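PDB 2CB4: mosquitocidal toxin from Bacillus sphaericus, which probably kills mosquito larvae by transferring ADP-ribose from NAD to target proteins, an activity of the catalytic domain that makes up this chain. Local coordinates for residues G55-E60 against G161-A166; L79-R84 against P140-S145; T109-Y114 against S121-T126; N173-E178 against M259-G264. The protein carries 1 engineered substitution. All coordinates share one frame; numbering follows the deposited sequence.

Three of the four contacts are nested, and the fourth follows them. From the N terminus, the chain opens contact 1 at 55-60, in the loop after helix 36-44, opens contact 2 on strand 78-82, and makes the short helix-to-strand return of contact 3, where the start of helix 111-117 meets the start of strand 123-131. Residues 140-145 then close contact 2 around contact 3, and 161-166 close contact 1 around both. Contact 4 opens only afterwards, at 173-178, and closes at 259-264. Contacts 1 to 3 all reach the mixed sheet. Contact 4 brings the late C-terminal segment against the loop before strand 180-184, and His144 of contact 2 pairs through its backbone with Asn263.

Contact 1: G55-E60 against G161-A166; sequences GLHMRE and GIDINA
His57 O accepts a hydrogen bond from Asp163 N at 2.8 Å, the shorter of two backbone bonds that join these segments. The other runs from Arg59 N to Gly161 O at 3.0 Å and is almost straight, 174° at the hydrogen. Both oxygens are met nearly end-on by their donors, and together the bonds flank Met58 and Ile162 as a single bridge of 55-60 to strand 162-163. Gly161 suits its place because its positive phi would press a side chain against the preceding carbonyl and bring it close to Arg59 CD. His57 reaches across beside Asp163, its CG anti to the backbone N (chi1 -175°); the ring's ND1 edge meets Asp163 CB at 3.9 Å. Ala166 offers only its CB to the imidazole, obliquely, 3.8 Å from ND1. Asp163 has a second task as N-cap of the short helix that follows: its OD1 takes a capping bond from Ala166 N at 3.2 Å, the donor standing above the carboxylate plane. The carboxylate is turned 80° from the imidazole. On the apolar side, the Met58 and Ile162 side chains lie side by side, pointing the same way. SE of Met58 (a selenomethionine) meets Ile162 CG1 at 3.9 Å, a polarisable, apolar atom beside a branched aliphatic chain. Arg59 sends its guanidinium away to the carbonyl of Gly160. Around the contact, Leu56 and Met58 lean on helix 36-44, Leu56 and Ile162 also meet Leu111 of helix 111-117, and strand 162-163 pairs with strand 180-184.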
# COMPACT_ATOMS: atom_id res chain seq x y z
N GLY A 55 -6.39 -0.47 -49.26
CA GLY A 55 -5.91 -1.04 -48.01
C GLY A 55 -4.46 -0.59 -47.73
O GLY A 55 -3.82 0.14 -48.53
N LEU A 56 -3.95 -1.03 -46.59
CA LEU A 56 -2.60 -0.68 -46.17
C LEU A 56 -1.58 -1.27 -47.10
O LEU A 56 -1.68 -2.42 -47.52
CB LEU A 56 -2.33 -1.14 -44.74
CG LEU A 56 -3.21 -0.52 -43.65
CD1 LEU A 56 -2.88 -1.09 -42.29
CD2 LEU A 56 -3.16 0.99 -43.65
N HIS A 57 -0.58 -0.48 -47.43
CA HIS A 57 0.46 -0.94 -48.29
C HIS A 57 1.74 -1.17 -47.46
O HIS A 57 2.33 -0.22 -46.94
CB HIS A 57 0.70 0.04 -49.43
CG HIS A 57 1.70 -0.45 -50.43
ND1 HIS A 57 3.07 -0.32 -50.24
CD2 HIS A 57 1.55 -1.10 -51.60
CE1 HIS A 57 3.71 -0.85 -51.27
NE2 HIS A 57 2.81 -1.34 -52.10
N MSE A 58 2.13 -2.44 -47.31
CA MSE A 58 3.32 -2.85 -46.58
C MSE A 58 4.56 -2.64 -47.44
O MSE A 58 4.51 -2.83 -48.64
CB MSE A 58 3.17 -4.33 -46.28
CG MSE A 58 1.96 -4.72 -45.43
SE MSE A 58 1.40 -3.39 -44.16
CE MSE A 58 -0.16 -4.19 -43.54
N ARG A 59 5.69 -2.22 -46.86
CA ARG A 59 6.89 -2.02 -47.67
C ARG A 59 7.29 -3.33 -48.30
O ARG A 59 7.18 -4.41 -47.69
CB ARG A 59 8.07 -1.64 -46.81
CG ARG A 59 8.30 -0.23 -46.51
CD ARG A 59 9.10 -0.28 -45.23
NE ARG A 59 10.47 0.08 -45.48
CZ ARG A 59 11.51 -0.47 -44.88
NH1 ARG A 59 11.35 -1.46 -44.00
NH2 ARG A 59 12.72 -0.04 -45.19
N GLU A 60 7.91 -3.18 -49.45
CA GLU A 60 8.38 -4.34 -50.21
C GLU A 60 9.89 -4.47 -50.30
O GLU A 60 10.63 -3.48 -50.30
CB GLU A 60 7.72 -4.34 -51.64
CG GLU A 60 6.24 -4.85 -51.69
CD GLU A 60 5.47 -4.22 -52.83
OE1 GLU A 60 6.11 -3.81 -53.83
OE2 GLU A 60 4.22 -4.10 -52.71
N GLY A 161 7.14 -2.99 -42.00
CA GLY A 161 6.74 -1.61 -41.83
C GLY A 161 5.61 -1.29 -42.83
O GLY A 161 5.57 -1.83 -43.92
N ILE A 162 4.71 -0.39 -42.42
CA ILE A 162 3.61 0.09 -43.26
C ILE A 162 4.09 1.33 -43.99
O ILE A 162 4.58 2.27 -43.36
CB ILE A 162 2.43 0.51 -42.40
CG1 ILE A 162 2.01 -0.63 -41.48
CG2 ILE A 162 1.30 1.02 -43.24
CD1 ILE A 162 1.02 -0.15 -40.38
N ASP A 163 3.97 1.33 -45.31
CA ASP A 163 4.36 2.48 -46.14
C ASP A 163 3.16 3.44 -46.11
O ASP A 163 2.18 3.26 -46.83
CB ASP A 163 4.62 2.02 -47.57
CG ASP A 163 5.12 3.14 -48.45
OD1 ASP A 163 4.69 4.30 -48.27
OD2 ASP A 163 5.96 2.87 -49.33
N ILE A 164 3.23 4.44 -45.24
CA ILE A 164 2.13 5.37 -45.03
C ILE A 164 1.65 6.13 -46.27
O ILE A 164 0.47 6.19 -46.57
CB ILE A 164 2.45 6.35 -43.84
CG1 ILE A 164 2.64 5.56 -42.53
CG2 ILE A 164 1.37 7.46 -43.72
CD1 ILE A 164 1.45 4.70 -42.12
N ASN A 165 2.58 6.74 -46.98
CA ASN A 165 2.22 7.50 -48.15
C ASN A 165 1.54 6.65 -49.26
O ASN A 165 0.72 7.15 -50.00
CB ASN A 165 3.41 8.31 -48.67
CG ASN A 165 3.72 9.52 -47.80
OD1 ASN A 165 3.05 9.78 -46.81
ND2 ASN A 165 4.74 10.29 -48.18
N ALA A 166 1.88 5.36 -49.32
CA ALA A 166 1.30 4.44 -50.30
C ALA A 166 0.01 3.80 -49.78
O ALA A 166 -0.66 3.09 -50.52
CB ALA A 166 2.31 3.33 -50.66

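Contact 2: L79-R84 against P140-S145; sequences LRWDRR and PWTPHS
Trp81 and Arg83 reach from strand 78-82 of the ADP-ribosyltransferase sheet toward Pro140 and its neighbours. The two segments run in nearly the same direction, 12° apart, but no backbone-to-backbone bond joins them. The strand also carries Arg80, probably the arginine of the R-S-E signature of this enzyme class. Asp82 OD2 takes both NE and NH2 of Arg80, while Arg84 NE and NH2 grip one Asp82 oxygen each, a probable second shell for Arg80. Trp81 has the largest buried surface. Its NE1 donates to Trp141 O at 2.9 Å, the oxygen standing 24° out of the indole plane, so the indole's one polar atom is satisfied. Pro143 CD lies over the five-membered ring of the same indole, a CH-pi contact whose modelled separation is too short to be trusted; proline's rigid ring offers C-H groups to the aromatic face. Pro140 comes to the edge of Trp81, its CG 4.3 Å from CZ2, and its CB meets Leu79 CD1 at 3.7 Å, the two side chains crossing at about a right angle. Arg83 turns at chi2 (-89°), which swings CD round, and its guanidinium goes on to Ser145. NE and NH1 have acidic partners in Asp258 and Asp243, and NH1 also bonds the carbonyl of Asn148. NH2 donates to Ser145 OG at 2.8 Å, in the guanidinium plane, and weakly to Ser145 O.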
# COMPACT_ATOMS: atom_id res chain seq x y z
N LEU A 79 15.40 6.16 -40.89
CA LEU A 79 15.97 7.01 -39.86
C LEU A 79 14.94 7.31 -38.79
O LEU A 79 13.75 7.40 -39.06
CB LEU A 79 16.43 8.35 -40.47
CG LEU A 79 17.40 8.33 -41.66
CD1 LEU A 79 17.54 9.77 -42.17
CD2 LEU A 79 18.77 7.76 -41.22
N ARG A 80 15.43 7.52 -37.58
CA ARG A 80 14.57 7.90 -36.47
C ARG A 80 15.28 8.89 -35.56
O ARG A 80 16.35 8.61 -35.04
CB ARG A 80 14.05 6.71 -35.65
CG ARG A 80 13.27 7.20 -34.49
CD ARG A 80 12.41 6.16 -33.84
NE ARG A 80 11.94 6.68 -32.57
CZ ARG A 80 10.71 7.12 -32.32
NH1 ARG A 80 9.76 7.07 -33.24
NH2 ARG A 80 10.43 7.59 -31.12
N TRP A 81 14.67 10.06 -35.38
CA TRP A 81 15.19 11.10 -34.50
C TRP A 81 14.66 10.77 -33.12
O TRP A 81 13.45 10.58 -32.94
CB TRP A 81 14.61 12.46 -34.93
CG TRP A 81 15.18 12.92 -36.24
CD1 TRP A 81 14.59 12.83 -37.49
CD2 TRP A 81 16.43 13.59 -36.43
NE1 TRP A 81 15.42 13.37 -38.44
CE2 TRP A 81 16.56 13.84 -37.84
CE3 TRP A 81 17.49 13.95 -35.58
CZ2 TRP A 81 17.69 14.48 -38.38
CZ3 TRP A 81 18.60 14.61 -36.13
CH2 TRP A 81 18.68 14.88 -37.52
N ASP A 82 15.55 10.72 -32.14
CA ASP A 82 15.14 10.37 -30.78
C ASP A 82 16.07 11.05 -29.77
O ASP A 82 17.28 11.16 -30.01
CB ASP A 82 15.15 8.83 -30.58
CG ASP A 82 14.12 8.35 -29.56
OD1 ASP A 82 14.25 8.71 -28.37
OD2 ASP A 82 13.17 7.60 -29.92
N ARG A 83 15.49 11.49 -28.65
CA ARG A 83 16.29 12.15 -27.60
C ARG A 83 16.96 11.12 -26.68
O ARG A 83 17.86 11.47 -25.95
CB ARG A 83 15.43 13.14 -26.77
CG ARG A 83 14.81 14.33 -27.57
CD ARG A 83 15.74 15.52 -27.63
NE ARG A 83 15.36 16.56 -28.59
CZ ARG A 83 16.14 17.61 -28.87
NH1 ARG A 83 17.26 17.75 -28.22
NH2 ARG A 83 15.81 18.49 -29.77
N ARG A 84 16.55 9.84 -26.75
CA ARG A 84 17.11 8.77 -25.93
C ARG A 84 18.45 8.27 -26.47
O ARG A 84 18.61 8.11 -27.66
CB ARG A 84 16.10 7.64 -25.71
CG ARG A 84 14.84 8.10 -24.96
CD ARG A 84 13.74 7.02 -25.02
NE ARG A 84 13.24 6.86 -26.39
CZ ARG A 84 12.53 5.83 -26.82
NH1 ARG A 84 12.20 4.86 -25.98
NH2 ARG A 84 12.15 5.78 -28.09
N PRO A 140 17.18 14.89 -44.54
CA PRO A 140 15.94 14.15 -44.36
C PRO A 140 14.93 15.05 -43.65
O PRO A 140 15.24 16.19 -43.30
CB PRO A 140 16.36 13.00 -43.42
CG PRO A 140 17.45 13.59 -42.59
CD PRO A 140 18.16 14.60 -43.47
N TRP A 141 13.73 14.53 -43.44
CA TRP A 141 12.73 15.22 -42.64
C TRP A 141 13.47 15.34 -41.27
O TRP A 141 14.07 14.37 -40.77
CB TRP A 141 11.48 14.33 -42.50
CG TRP A 141 10.40 14.93 -41.64
CD1 TRP A 141 9.30 15.62 -42.06
CD2 TRP A 141 10.32 14.88 -40.19
NE1 TRP A 141 8.54 16.02 -40.97
CE2 TRP A 141 9.13 15.56 -39.82
CE3 TRP A 141 11.10 14.27 -39.17
CZ2 TRP A 141 8.73 15.70 -38.48
CZ3 TRP A 141 10.70 14.41 -37.84
CH2 TRP A 141 9.54 15.15 -37.51
N THR A 142 13.49 16.55 -40.71
CA THR A 142 14.21 16.85 -39.48
C THR A 142 13.27 17.56 -38.48
O THR A 142 12.45 18.39 -38.89
CB THR A 142 15.39 17.78 -39.83
OG1 THR A 142 16.23 17.14 -40.79
CG2 THR A 142 16.21 18.18 -38.60
N PRO A 143 13.40 17.24 -37.19
CA PRO A 143 12.55 17.88 -36.18
C PRO A 143 12.88 19.37 -36.05
O PRO A 143 14.02 19.78 -36.21
CB PRO A 143 12.91 17.14 -34.87
CG PRO A 143 13.62 15.93 -35.25
CD PRO A 143 14.19 16.12 -36.62
N HIS A 144 11.88 20.18 -35.72
CA HIS A 144 12.12 21.62 -35.55
C HIS A 144 13.13 21.90 -34.43
O HIS A 144 13.83 22.90 -34.47
CB HIS A 144 10.79 22.35 -35.21
CG HIS A 144 9.86 22.45 -36.37
ND1 HIS A 144 8.49 22.30 -36.25
CD2 HIS A 144 10.11 22.68 -37.68
CE1 HIS A 144 7.94 22.46 -37.44
NE2 HIS A 144 8.89 22.71 -38.32
N SER A 145 13.16 21.05 -33.42
CA SER A 145 14.06 21.26 -32.27
C SER A 145 15.45 20.64 -32.43
O SER A 145 16.23 20.64 -31.48
CB SER A 145 13.42 20.59 -31.06
OG SER A 145 13.53 19.18 -31.21

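Contact 3: T109-Y114 against S121-T126; sequences THLLNY and SIFVST
Leu111 and Tyr114, on one helix face, close on Phe123 through carbon-to-ring contacts. Leu111 CD1 stands over the centre of the Phe123 ring, 3.9 Å from the centroid, while Ile122 CG1 occupies the opposite face, so the ring is held between two branched aliphatic chains. Phe123 in turn sets its CB over the face of the Tyr114 ring, 3.9 Å from the centroid. The two rings are oblique, their planes at 44°. Thr109 CG2 and Ile122 CD1 add a methyl contact at 3.9 Å, and Thr109 O lies at the edge of Phe123, 3.4 Å from CZ. The fold element here is the N-terminal end of helix 111-117, with His110 as N-cap, lying against the start of strand 123-131. That strand bears Ser125 and Thr126, probably the start of the serine motif in the R-S-E signature. Tyr114 CG, anti to the backbone N (chi1 159°), sets out from the helix toward the strand, and the hydroxyl end of the ring is polar. Tyr114 OH is 2.8 Å from Ser125 OG, a hydrogen bond whose donor is left open, and a water links it to the strand: 2.8 Å to Tyr114 OH, and 2.8 Å from Ser125 N, which donates. Ser125 OG also bonds the engineered Gln180. Earlier in the strand segment, Ser121 OG accepts from Phe123 N at 3.2 Å, an ST turn that a short hydroxyl side chain can make.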
# COMPACT_ATOMS: atom_id res chain seq x y z
N THR A 109 -4.46 0.90 -31.39
CA THR A 109 -4.25 0.48 -32.78
C THR A 109 -4.82 1.44 -33.79
O THR A 109 -4.79 1.17 -34.97
CB THR A 109 -4.85 -0.94 -33.05
OG1 THR A 109 -6.22 -0.97 -32.64
CG2 THR A 109 -4.08 -1.98 -32.27
N HIS A 110 -5.32 2.57 -33.31
CA HIS A 110 -5.89 3.56 -34.20
C HIS A 110 -4.83 4.32 -34.99
O HIS A 110 -4.38 5.41 -34.61
CB HIS A 110 -6.84 4.50 -33.46
CG HIS A 110 -7.75 5.25 -34.37
ND1 HIS A 110 -9.05 5.59 -34.02
CD2 HIS A 110 -7.57 5.70 -35.64
CE1 HIS A 110 -9.61 6.24 -35.03
NE2 HIS A 110 -8.74 6.32 -36.02
N LEU A 111 -4.47 3.74 -36.13
CA LEU A 111 -3.45 4.29 -37.01
C LEU A 111 -3.60 5.72 -37.48
O LEU A 111 -2.64 6.49 -37.46
CB LEU A 111 -3.17 3.34 -38.18
CG LEU A 111 -2.02 3.75 -39.12
CD1 LEU A 111 -0.72 3.88 -38.34
CD2 LEU A 111 -1.89 2.74 -40.24
N LEU A 112 -4.79 6.09 -37.95
CA LEU A 112 -5.02 7.46 -38.44
C LEU A 112 -4.94 8.50 -37.34
O LEU A 112 -4.42 9.58 -37.55
CB LEU A 112 -6.35 7.57 -39.21
CG LEU A 112 -6.26 7.14 -40.68
CD1 LEU A 112 -7.66 7.05 -41.28
CD2 LEU A 112 -5.35 8.06 -41.51
N ASN A 113 -5.40 8.15 -36.14
CA ASN A 113 -5.35 9.07 -35.04
C ASN A 113 -3.92 9.23 -34.58
O ASN A 113 -3.48 10.34 -34.22
CB ASN A 113 -6.20 8.59 -33.88
CG ASN A 113 -7.63 9.02 -34.00
OD1 ASN A 113 -8.05 9.70 -34.98
ND2 ASN A 113 -8.40 8.64 -33.03
N TYR A 114 -3.21 8.10 -34.62
CA TYR A 114 -1.81 8.10 -34.20
C TYR A 114 -1.00 9.09 -35.06
O TYR A 114 -0.33 9.98 -34.57
CB TYR A 114 -1.25 6.67 -34.16
CG TYR A 114 0.19 6.68 -34.24
CD1 TYR A 114 0.95 7.00 -33.12
CD2 TYR A 114 0.86 6.49 -35.48
CE1 TYR A 114 2.33 7.14 -33.21
CE2 TYR A 114 2.21 6.61 -35.57
CZ TYR A 114 2.94 6.96 -34.41
OH TYR A 114 4.30 7.01 -34.47
N SER A 121 0.23 4.86 -28.79
CA SER A 121 -0.19 3.68 -29.52
C SER A 121 0.91 2.66 -29.54
O SER A 121 1.97 2.86 -28.93
CB SER A 121 -0.54 4.09 -30.95
OG SER A 121 0.62 4.43 -31.68
N ILE A 122 0.67 1.56 -30.24
CA ILE A 122 1.63 0.47 -30.40
C ILE A 122 2.57 0.74 -31.60
O ILE A 122 3.43 -0.08 -31.91
CB ILE A 122 0.91 -0.88 -30.65
CG1 ILE A 122 0.05 -0.83 -31.93
CG2 ILE A 122 0.09 -1.31 -29.44
CD1 ILE A 122 -0.17 -2.22 -32.58
N PHE A 123 2.39 1.88 -32.27
CA PHE A 123 3.21 2.21 -33.43
C PHE A 123 4.47 3.02 -33.14
O PHE A 123 4.49 3.92 -32.29
CB PHE A 123 2.38 3.01 -34.49
CG PHE A 123 1.06 2.39 -34.83
CD1 PHE A 123 0.99 1.24 -35.62
CD2 PHE A 123 -0.14 2.94 -34.36
CE1 PHE A 123 -0.25 0.64 -35.90
CE2 PHE A 123 -1.37 2.36 -34.64
CZ PHE A 123 -1.42 1.21 -35.41
N VAL A 124 5.53 2.74 -33.91
CA VAL A 124 6.76 3.50 -33.80
C VAL A 124 7.07 4.06 -35.18
O VAL A 124 7.02 3.37 -36.13
CB VAL A 124 7.95 2.60 -33.26
CG1 VAL A 124 9.31 3.28 -33.47
CG2 VAL A 124 7.73 2.28 -31.83
N SER A 125 7.36 5.32 -35.29
CA SER A 125 7.64 5.84 -36.62
C SER A 125 9.10 5.87 -36.99
O SER A 125 9.97 5.97 -36.15
CB SER A 125 7.11 7.28 -36.75
OG SER A 125 5.71 7.22 -36.90
N THR A 126 9.34 5.92 -38.29
CA THR A 126 10.68 6.12 -38.86
C THR A 126 10.40 6.98 -40.11
O THR A 126 9.29 7.13 -40.54
CB THR A 126 11.42 4.80 -39.18
OG1 THR A 126 10.67 4.12 -40.18
CG2 THR A 126 11.49 3.86 -37.88
O HOH W 1 6.78 7.05 -33.12

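Contact 4: N173-E178 against M259-G264; sequences NPFPNE and MFAPNG
The loop leading into strand 180-184 probably corresponds to the ADP-ribosylating turn-turn loop, and Phe175 and Glu178 on it meet the chain near its C-terminal end at Met259, Ala261 and Pro262. Pro262 CD stands over the faces of both the Phe175 and Phe260 rings, 3.9 Å from the Phe175 centroid and 12° off its normal; a proline's compact ring, with polarised C-H groups at CD, suits a benzene face. The two phenylalanine rims meet at Phe175 CE2 and Phe260 CE1, 4.0 Å apart, with the ring planes turned 85° in an oblique pairing. Ala261 places its CB between the Phe175 ring and Glu178 OE1. Glu178 and the engineered Gln180, which stands where the native chain has glutamate, probably occupy the two positions of the Glu-x-Glu motif of this transferase family, and Met259 touches Arg80 and Trp81, consistent with the C-terminal segment lying across the NAD-binding side. Glu178 CG is anti to the backbone N (chi1 -177°) and the chain stays extended beyond it; OE2 then lies 2.6 Å from Met259 O. A water donates to OE1 at 3.2 Å, a tentative bond, and accepts from Ala261 N at 2.9 Å; OE1 also bonds Gln180 NE2. The turn carrying Pro262 is held by Asn263 N donating to Phe260 O at 2.8 Å. Ile213 of a neighbouring subunit packs on Phe175 and Pro262.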
# COMPACT_ATOMS: atom_id res chain seq x y z
N ASN A 173 -4.51 11.34 -46.25
CA ASN A 173 -3.24 11.07 -45.58
C ASN A 173 -2.95 12.35 -44.77
O ASN A 173 -2.71 13.43 -45.37
CB ASN A 173 -2.12 10.82 -46.59
CG ASN A 173 -0.82 10.43 -45.92
OD1 ASN A 173 -0.84 9.99 -44.78
ND2 ASN A 173 0.30 10.54 -46.64
N PRO A 174 -3.03 12.27 -43.45
CA PRO A 174 -2.78 13.47 -42.60
C PRO A 174 -1.56 14.36 -42.88
O PRO A 174 -1.68 15.59 -42.96
CB PRO A 174 -2.74 12.90 -41.17
CG PRO A 174 -3.56 11.60 -41.23
CD PRO A 174 -3.48 11.08 -42.66
N PHE A 175 -0.35 13.76 -42.96
CA PHE A 175 0.93 14.51 -43.14
C PHE A 175 1.87 13.71 -44.05
O PHE A 175 2.61 12.79 -43.58
CB PHE A 175 1.61 14.74 -41.78
CG PHE A 175 0.74 15.46 -40.77
CD1 PHE A 175 0.41 16.82 -40.94
CD2 PHE A 175 0.22 14.76 -39.67
CE1 PHE A 175 -0.41 17.48 -39.97
CE2 PHE A 175 -0.60 15.40 -38.71
CZ PHE A 175 -0.92 16.75 -38.86
N PRO A 176 1.83 14.05 -45.33
CA PRO A 176 2.64 13.33 -46.32
C PRO A 176 4.12 13.66 -46.35
O PRO A 176 4.95 12.80 -46.67
CB PRO A 176 1.98 13.70 -47.67
CG PRO A 176 0.80 14.53 -47.36
CD PRO A 176 0.59 14.60 -45.90
N ASN A 177 4.45 14.90 -46.05
CA ASN A 177 5.81 15.39 -46.06
C ASN A 177 6.82 14.67 -45.20
O ASN A 177 8.03 14.91 -45.33
CB ASN A 177 5.84 16.84 -45.61
CG ASN A 177 4.87 17.73 -46.40
OD1 ASN A 177 4.38 17.32 -47.45
ND2 ASN A 177 4.63 18.94 -45.90
N GLU A 178 6.34 13.87 -44.24
CA GLU A 178 7.24 13.18 -43.33
C GLU A 178 7.81 11.86 -43.90
O GLU A 178 8.78 11.28 -43.34
CB GLU A 178 6.57 12.96 -41.97
CG GLU A 178 7.47 12.32 -40.93
CD GLU A 178 6.77 12.15 -39.63
OE1 GLU A 178 5.51 12.20 -39.57
OE2 GLU A 178 7.47 11.94 -38.64
N MSE A 259 9.09 13.11 -33.63
CA MSE A 259 8.77 12.30 -34.80
C MSE A 259 7.31 12.52 -35.27
O MSE A 259 6.82 11.79 -36.10
CB MSE A 259 9.07 10.79 -34.62
CG MSE A 259 10.54 10.41 -34.80
SE MSE A 259 11.38 10.82 -36.45
CE MSE A 259 10.51 9.41 -37.28
N PHE A 260 6.63 13.51 -34.70
CA PHE A 260 5.25 13.84 -35.04
C PHE A 260 5.38 14.83 -36.21
O PHE A 260 6.16 15.78 -36.13
CB PHE A 260 4.55 14.50 -33.85
CG PHE A 260 3.10 14.86 -34.11
CD1 PHE A 260 2.29 14.01 -34.87
CD2 PHE A 260 2.56 16.04 -33.61
CE1 PHE A 260 0.97 14.33 -35.14
CE2 PHE A 260 1.23 16.39 -33.86
CZ PHE A 260 0.43 15.53 -34.63
N ALA A 261 4.64 14.59 -37.29
CA ALA A 261 4.76 15.42 -38.49
C ALA A 261 4.82 16.94 -38.36
O ALA A 261 5.73 17.56 -38.90
CB ALA A 261 3.84 14.96 -39.61
N PRO A 262 3.86 17.54 -37.66
CA PRO A 262 3.87 19.01 -37.48
C PRO A 262 5.10 19.50 -36.66
O PRO A 262 5.40 20.71 -36.65
CB PRO A 262 2.57 19.28 -36.69
CG PRO A 262 1.74 18.08 -36.80
CD PRO A 262 2.64 16.92 -37.10
N ASN A 263 5.79 18.57 -35.99
CA ASN A 263 6.97 18.89 -35.17
C ASN A 263 8.29 18.91 -35.91
O ASN A 263 9.37 18.99 -35.29
CB ASN A 263 7.05 18.00 -33.92
CG ASN A 263 5.88 18.22 -32.99
OD1 ASN A 263 5.05 19.10 -33.21
ND2 ASN A 263 5.81 17.43 -31.95
N GLY A 264 8.21 18.86 -37.24
CA GLY A 264 9.41 18.91 -38.07
C GLY A 264 9.05 19.18 -39.52
O GLY A 264 7.90 19.46 -39.85
O HOH W 2 2.79 12.35 -37.80